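Local coordinates for protein lectin 2 (Agrocybe aegerita, PDB 4TQJ) that binds glycans that end in a non-reducing terminal N-acetylglucosamine, as a fungal lectin built on a beta-propeller, at residues V4-D8 / L117-A121; P229-L235 / P284-A288; V268-F272 / F317-K321. The protein carries 1 engineered substitution. All coordinates share one frame; numbering follows the deposited sequence.

How the contacts relate
The three contacts step outward through the propeller: their centres lie about 6, 10 and 23 Å from the centre of the chain for contacts 1, 2 and 3. Contact 1 packs the N-terminal stretch against the first strand of one blade, while contacts 2 and 3 join the same two consecutive blades, at their first strands (contact 2) and at their outer margins, where the end of strand 266-269 meets the loop before strand 321-324 (contact 3). Contacts 1 and 2, with centres about 14 Å apart, meet where Val4 CG1 packs 3.4 Å from Val232 CG2. Contacts 2 and 3, about 13 Å apart between centres, are linked by a probable hydrogen bond of 2.8 Å from Arg285 NH1 to Phe272 O. Contacts 1 and 3 do not touch.

Contact 1. Residues V4-D8 / L117-A121; sequences VITQD and LRYLA
Ile5 lays its CG2 methyl on the ring of Tyr119, 3.6 Å from the centroid and only 11° off the normal, a CH-pi contact almost centred on the face. CG2 stands anti to the backbone N (chi1 of -68° for CG1), and the other branch runs on to CD1, which is squeezed to 3.5 Å from Ala121 CB and also meets the carbonyl O of Leu120.

Gln7 passes the far end of the same tyrosine. Its CB is 3.9 Å from Tyr119 OH; CG comes to 3.2 Å from that oxygen and also rests on Leu117 CD2. CD then lies against both leucine methyls, the two side chains crossing at about a right angle. At the tip the amide divides: OE1 is 3.8 Å from Leu117 CD1, and NE2 is 4.0 Å from Leu117 CD2. The polar ends look elsewhere for partners, since Gln7 OE1 accepts from Arg174 N and Tyr119 OH is hydrogen-bonded to Arg174 O.

Arg174 belongs to strand 173-177, whose Leu176 pairs through its backbone with Ile5. Residues 4-5 thus form a short, weakly bonded strand at the edge of that blade, while the side chains of Ile5 and Gln7 lean on strand 117-121 of the blade before it. Across this seam the attraction is apolar and CH-pi, with the buried phenol and the glutamine oxygen both satisfied by the backbone of a single residue, Arg174.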
# COMPACT_ATOMS: atom_id res chain seq x y z
N VAL A 4 -13.11 10.76 9.86
CA VAL A 4 -14.50 10.83 10.32
C VAL A 4 -15.26 9.51 10.09
O VAL A 4 -15.05 8.81 9.10
CB VAL A 4 -15.26 11.98 9.60
CG1 VAL A 4 -16.77 11.81 9.77
CG2 VAL A 4 -14.81 13.35 10.12
N ILE A 5 -16.14 9.19 11.03
CA ILE A 5 -16.93 7.97 10.96
C ILE A 5 -18.40 8.33 11.03
O ILE A 5 -18.83 8.94 12.01
CB ILE A 5 -16.56 7.05 12.12
CG1 ILE A 5 -15.12 6.55 11.93
CG2 ILE A 5 -17.53 5.88 12.23
CD1 ILE A 5 -14.60 5.78 13.09
N THR A 6 -19.15 7.98 9.99
CA THR A 6 -20.59 8.28 9.94
C THR A 6 -21.38 6.99 9.84
O THR A 6 -20.80 5.92 9.67
CB THR A 6 -20.98 9.22 8.74
OG1 THR A 6 -20.90 8.51 7.50
CG2 THR A 6 -20.10 10.46 8.68
N GLN A 7 -22.70 7.07 9.97
CA GLN A 7 -23.55 5.89 9.81
C GLN A 7 -23.48 5.34 8.39
O GLN A 7 -23.39 4.13 8.19
CB GLN A 7 -25.00 6.23 10.19
CG GLN A 7 -25.13 6.72 11.62
CD GLN A 7 -26.53 7.10 12.01
OE1 GLN A 7 -26.72 7.96 12.87
NE2 GLN A 7 -27.53 6.47 11.38
N ASP A 8 -23.50 6.23 7.40
CA ASP A 8 -23.46 5.81 6.01
C ASP A 8 -22.05 5.35 5.60
O ASP A 8 -21.88 4.44 4.79
CB ASP A 8 -23.91 6.95 5.09
CG ASP A 8 -25.41 7.20 5.18
OD1 ASP A 8 -26.14 6.29 5.62
OD2 ASP A 8 -25.85 8.31 4.82
N LEU A 117 -25.91 1.30 16.66
CA LEU A 117 -24.79 1.51 15.75
C LEU A 117 -23.56 0.86 16.34
O LEU A 117 -23.31 1.00 17.53
CB LEU A 117 -24.51 3.01 15.58
CG LEU A 117 -25.68 3.81 15.00
CD1 LEU A 117 -25.50 5.31 15.27
CD2 LEU A 117 -25.80 3.52 13.52
N ARG A 118 -22.78 0.18 15.51
CA ARG A 118 -21.50 -0.39 15.92
C ARG A 118 -20.40 0.08 14.98
O ARG A 118 -20.51 -0.08 13.77
CB ARG A 118 -21.58 -1.92 15.96
CG ARG A 118 -22.25 -2.44 17.24
CD ARG A 118 -22.82 -3.86 17.09
NE ARG A 118 -23.99 -3.90 16.21
CZ ARG A 118 -24.64 -5.02 15.88
NH1 ARG A 118 -24.25 -6.18 16.38
NH2 ARG A 118 -25.68 -4.97 15.06
N TYR A 119 -19.36 0.67 15.55
CA TYR A 119 -18.24 1.23 14.79
C TYR A 119 -16.93 0.65 15.28
O TYR A 119 -16.85 0.13 16.40
CB TYR A 119 -18.14 2.74 15.00
CG TYR A 119 -19.29 3.58 14.48
CD1 TYR A 119 -19.92 3.29 13.28
CD2 TYR A 119 -19.71 4.70 15.19
CE1 TYR A 119 -20.96 4.10 12.81
CE2 TYR A 119 -20.74 5.50 14.72
CZ TYR A 119 -21.36 5.20 13.54
OH TYR A 119 -22.38 6.02 13.08
N LEU A 120 -15.89 0.77 14.46
CA LEU A 120 -14.53 0.46 14.87
C LEU A 120 -13.68 1.70 14.71
O LEU A 120 -13.66 2.31 13.64
CB LEU A 120 -13.96 -0.66 13.99
CG LEU A 120 -14.72 -1.97 14.11
CD1 LEU A 120 -14.51 -2.87 12.89
CD2 LEU A 120 -14.36 -2.67 15.42
N ALA A 121 -12.97 2.08 15.77
CA ALA A 121 -12.24 3.34 15.76
C ALA A 121 -11.12 3.37 16.81
O ALA A 121 -11.28 2.86 17.91
CB ALA A 121 -13.20 4.51 15.99

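Contact 2. Residues P229-L235 / P284-A288; sequences PRFVADL and PRFIA
Two neighbouring blades of the propeller meet here through their first strands, 230-233 and 285-288, whose axes come within 8.1 Å of each other and lie only 8° from parallel. At that spacing the strands are joined by side chains, and Ile287 fills the middle. Its CG1 lies over one face of the Phe231 ring, 3.6 Å from Phe231 CG and displaced from the centre toward the CB end; the line to the centroid leans 28° from the normal, a CH-pi contact. The other branch, CG2, is anti to the backbone N (chi1 of -56° for CG1), which turns it toward the C-terminal end of strand 230-233: there it meets Ala233 CB at 3.7 Å and, more loosely, Leu235 CD2 at 4.2 Å. Past the isoleucine, the far end of the phenyl ring reaches the opposite backbone, with Phe231 CZ 3.6 Å from Arg285 O.

At the N-terminal end of the seam Pro229 sits on the guanidinium of Arg285. Its CG is 3.8 Å from Arg285 CZ and stands over the centre of the flat group, so the proline covers one face while the N-H groups point outward around the rim. NE bonds to His283 O and NH1 to Phe272 O, which should hold the plane still against the proline. Leu235 adds a polar tie to the next blade through its carbonyl, bonded to Asn311 ND2. Successive four-stranded antiparallel sheets, the first strand of one packing on the first strand of the next, fit the beta-propeller to which the FG-GAP-like repeats belong.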
# COMPACT_ATOMS: atom_id res chain seq x y z
N PRO A 229 -29.62 15.20 4.22
CA PRO A 229 -28.36 14.60 4.67
C PRO A 229 -27.47 15.60 5.42
O PRO A 229 -27.41 16.76 5.04
CB PRO A 229 -27.68 14.16 3.36
CG PRO A 229 -28.40 14.90 2.26
CD PRO A 229 -29.80 15.08 2.76
N ARG A 230 -26.82 15.13 6.48
CA ARG A 230 -25.89 15.96 7.24
C ARG A 230 -24.55 15.26 7.38
O ARG A 230 -24.49 14.03 7.51
CB ARG A 230 -26.44 16.30 8.62
CG ARG A 230 -27.46 17.45 8.60
CD ARG A 230 -28.58 17.19 9.59
NE ARG A 230 -29.53 16.20 9.07
CZ ARG A 230 -30.42 15.54 9.82
NH1 ARG A 230 -30.49 15.75 11.13
NH2 ARG A 230 -31.24 14.66 9.24
N PHE A 231 -23.49 16.05 7.39
CA PHE A 231 -22.13 15.53 7.39
C PHE A 231 -21.24 16.27 8.37
O PHE A 231 -21.46 17.44 8.68
CB PHE A 231 -21.51 15.69 6.00
CG PHE A 231 -22.38 15.22 4.88
CD1 PHE A 231 -22.29 13.92 4.41
CD2 PHE A 231 -23.29 16.08 4.30
CE1 PHE A 231 -23.09 13.48 3.37
CE2 PHE A 231 -24.11 15.65 3.25
CZ PHE A 231 -23.99 14.34 2.78
N VAL A 232 -20.19 15.59 8.83
CA VAL A 232 -19.12 16.27 9.54
C VAL A 232 -17.84 16.14 8.74
O VAL A 232 -17.53 15.07 8.23
CB VAL A 232 -18.94 15.73 10.97
CG1 VAL A 232 -20.12 16.15 11.83
CG2 VAL A 232 -18.81 14.22 10.94
N ALA A 233 -17.10 17.23 8.60
CA ALA A 233 -15.97 17.24 7.68
C ALA A 233 -15.22 18.53 7.86
O ALA A 233 -15.81 19.55 8.15
CB ALA A 233 -16.47 17.11 6.23
N ASP A 234 -13.90 18.48 7.69
CA ASP A 234 -13.11 19.69 7.76
C ASP A 234 -13.30 20.51 6.50
O ASP A 234 -12.88 20.09 5.42
CB ASP A 234 -11.63 19.36 7.93
CG ASP A 234 -10.80 20.58 8.23
OD1 ASP A 234 -11.40 21.67 8.36
OD2 ASP A 234 -9.57 20.44 8.36
N LEU A 235 -13.92 21.68 6.66
CA LEU A 235 -14.18 22.60 5.56
C LEU A 235 -13.27 23.84 5.59
O LEU A 235 -13.40 24.72 4.75
CB LEU A 235 -15.65 23.07 5.63
CG LEU A 235 -16.69 21.94 5.66
CD1 LEU A 235 -18.12 22.51 5.68
CD2 LEU A 235 -16.51 20.99 4.50
N PRO A 284 -27.75 10.64 -4.34
CA PRO A 284 -26.73 10.59 -3.29
C PRO A 284 -25.80 11.81 -3.27
O PRO A 284 -25.31 12.28 -4.32
CB PRO A 284 -25.96 9.29 -3.56
CG PRO A 284 -26.47 8.76 -4.87
CD PRO A 284 -27.83 9.38 -5.11
N ARG A 285 -25.58 12.34 -2.07
CA ARG A 285 -24.68 13.47 -1.87
C ARG A 285 -23.49 13.11 -0.96
O ARG A 285 -23.60 12.23 -0.11
CB ARG A 285 -25.45 14.69 -1.37
CG ARG A 285 -26.16 15.48 -2.52
CD ARG A 285 -27.53 16.04 -2.12
NE ARG A 285 -28.50 14.98 -1.83
CZ ARG A 285 -29.69 15.18 -1.25
NH1 ARG A 285 -30.06 16.41 -0.89
NH2 ARG A 285 -30.50 14.17 -1.01
N PHE A 286 -22.35 13.77 -1.17
CA PHE A 286 -21.13 13.46 -0.42
C PHE A 286 -20.33 14.73 -0.17
O PHE A 286 -20.43 15.71 -0.91
CB PHE A 286 -20.20 12.50 -1.20
CG PHE A 286 -20.83 11.19 -1.61
CD1 PHE A 286 -20.53 10.03 -0.91
CD2 PHE A 286 -21.67 11.12 -2.71
CE1 PHE A 286 -21.10 8.80 -1.30
CE2 PHE A 286 -22.24 9.93 -3.09
CZ PHE A 286 -21.96 8.76 -2.39
N ILE A 287 -19.52 14.70 0.88
CA ILE A 287 -18.49 15.71 1.07
C ILE A 287 -17.18 14.96 0.86
O ILE A 287 -16.96 13.91 1.47
CB ILE A 287 -18.49 16.31 2.48
CG1 ILE A 287 -19.87 16.89 2.83
CG2 ILE A 287 -17.38 17.36 2.61
CD1 ILE A 287 -20.40 17.86 1.78
N ALA A 288 -16.34 15.47 -0.02
CA ALA A 288 -15.04 14.85 -0.27
C ALA A 288 -14.07 15.92 -0.74
O ALA A 288 -14.50 16.96 -1.24
CB ALA A 288 -15.17 13.76 -1.33

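Contact 3. Residues V268-F272 / F317-K321; sequences VINDF and FQSAK
Phe317 packs into the side of Val268 and Ile269. Ile269 CG1 touches Phe317 CB at 3.6 Å, and CD1, carried on by an extended chi2 of 164°, reaches the ring off-centre, 4.2 Å from the centroid in a CH-pi contact. Val268 CG2 comes to the CD2 flank of the same ring, 3.7 Å from Phe317 CD2. A second apolar patch forms further along, where Ala320 CB is 3.7 Å from Phe272 CE2 and also approaches Asp271 CB.

Between the two backbones the polar groups are joined by water. Water 1 donates to Val268 O and accepts from Phe317 N, each at 2.8 Å. Water 2 lies near Val268 O and Phe317 O, but cannot give a proton to every acceptor around it, so its exact bonding stays open. Water 3 bridges Asn270 OD1 to Ala320 N.

The shape of residues 268-272 sets these groups in place. A classic beta bulge sets Val268 and Ile269 together opposite Cys251, and the chain then folds back in an inverse gamma turn about Asn270, with a weak bond from Asp271 N to Ile269 O. Asp271 OD1 takes the backbone N of Phe272 with its anti lone pair (2.8 Å, 150°) and also bonds to Trp278 NE1, while the Phe272 and Trp278 rings meet with their planes about 50° apart.

Ile269 and Phe272 reach on to Ala309 of strand 306-309 and, with Phe317, to Val298 of strand 297-301. The end of strand 266-269, the last of its blade, is thereby laid against the following blade, beside the loop that leads from strand 306-309 into strand 321-324.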
# COMPACT_ATOMS: atom_id res chain seq x y z
N VAL A 268 -24.45 28.41 2.30
CA VAL A 268 -23.24 28.63 1.52
C VAL A 268 -23.39 28.27 0.04
O VAL A 268 -22.59 28.71 -0.78
CB VAL A 268 -22.07 27.81 2.07
CG1 VAL A 268 -21.74 28.23 3.51
CG2 VAL A 268 -22.38 26.33 1.98
N ILE A 269 -24.37 27.43 -0.28
CA ILE A 269 -24.61 27.00 -1.65
C ILE A 269 -26.12 26.91 -1.83
O ILE A 269 -26.81 26.25 -1.04
CB ILE A 269 -24.04 25.59 -1.91
CG1 ILE A 269 -22.54 25.52 -1.64
CG2 ILE A 269 -24.34 25.14 -3.35
CD1 ILE A 269 -22.06 24.09 -1.52
N ASN A 270 -26.64 27.55 -2.88
CA ASN A 270 -28.08 27.47 -3.14
C ASN A 270 -28.46 26.31 -4.06
O ASN A 270 -29.20 26.47 -5.04
CB ASN A 270 -28.64 28.81 -3.63
CG ASN A 270 -28.27 29.13 -5.07
OD1 ASN A 270 -27.37 28.52 -5.65
ND2 ASN A 270 -28.98 30.09 -5.67
N ASP A 271 -27.97 25.12 -3.72
CA ASP A 271 -28.23 23.91 -4.49
C ASP A 271 -28.02 22.68 -3.61
O ASP A 271 -27.59 22.81 -2.47
CB ASP A 271 -27.29 23.83 -5.69
CG ASP A 271 -27.99 23.31 -6.94
OD1 ASP A 271 -28.68 22.28 -6.88
OD2 ASP A 271 -27.84 23.97 -7.99
N PHE A 272 -28.31 21.51 -4.17
CA PHE A 272 -28.18 20.22 -3.46
C PHE A 272 -29.31 19.98 -2.46
O PHE A 272 -29.33 18.95 -1.78
CB PHE A 272 -26.79 20.07 -2.80
CG PHE A 272 -25.64 20.10 -3.78
CD1 PHE A 272 -25.48 19.09 -4.71
CD2 PHE A 272 -24.74 21.15 -3.78
CE1 PHE A 272 -24.45 19.11 -5.62
CE2 PHE A 272 -23.70 21.19 -4.68
CZ PHE A 272 -23.55 20.15 -5.61
N PHE A 317 -18.10 28.71 -0.48
CA PHE A 317 -18.11 27.85 -1.66
C PHE A 317 -18.43 28.61 -2.95
O PHE A 317 -19.18 29.59 -2.94
CB PHE A 317 -19.14 26.74 -1.49
CG PHE A 317 -18.75 25.68 -0.49
CD1 PHE A 317 -18.24 24.46 -0.90
CD2 PHE A 317 -18.91 25.92 0.88
CE1 PHE A 317 -17.87 23.48 0.03
CE2 PHE A 317 -18.55 24.96 1.81
CZ PHE A 317 -18.03 23.74 1.39
N GLN A 318 -17.87 28.12 -4.05
CA GLN A 318 -18.27 28.51 -5.39
C GLN A 318 -19.64 27.90 -5.70
O GLN A 318 -20.10 26.99 -5.00
CB GLN A 318 -17.25 28.00 -6.42
CG GLN A 318 -15.89 28.66 -6.32
CD GLN A 318 -15.94 30.11 -6.75
OE1 GLN A 318 -16.63 30.45 -7.72
NE2 GLN A 318 -15.23 30.97 -6.03
N SER A 319 -20.27 28.39 -6.75
CA SER A 319 -21.51 27.81 -7.24
C SER A 319 -21.35 26.36 -7.69
O SER A 319 -20.27 25.92 -8.09
CB SER A 319 -22.08 28.65 -8.40
OG SER A 319 -22.48 29.92 -7.93
N ALA A 320 -22.45 25.62 -7.63
CA ALA A 320 -22.46 24.25 -8.10
C ALA A 320 -22.46 24.26 -9.61
O ALA A 320 -23.13 25.09 -10.22
CB ALA A 320 -23.69 23.56 -7.58
N LYS A 321 -21.71 23.35 -10.23
CA LYS A 321 -21.78 23.18 -11.67
C LYS A 321 -21.79 21.70 -12.04
O LYS A 321 -21.39 20.85 -11.24
CB LYS A 321 -20.65 23.94 -12.38
CG LYS A 321 -19.27 23.73 -11.76
CD LYS A 321 -18.31 24.86 -12.16
CE LYS A 321 -17.11 24.34 -12.94
NZ LYS A 321 -16.13 25.43 -13.28
O HOH W 1 -20.38 30.34 -0.02
O HOH W 2 -22.01 28.86 -3.35
O HOH W 3 -24.94 26.81 -6.59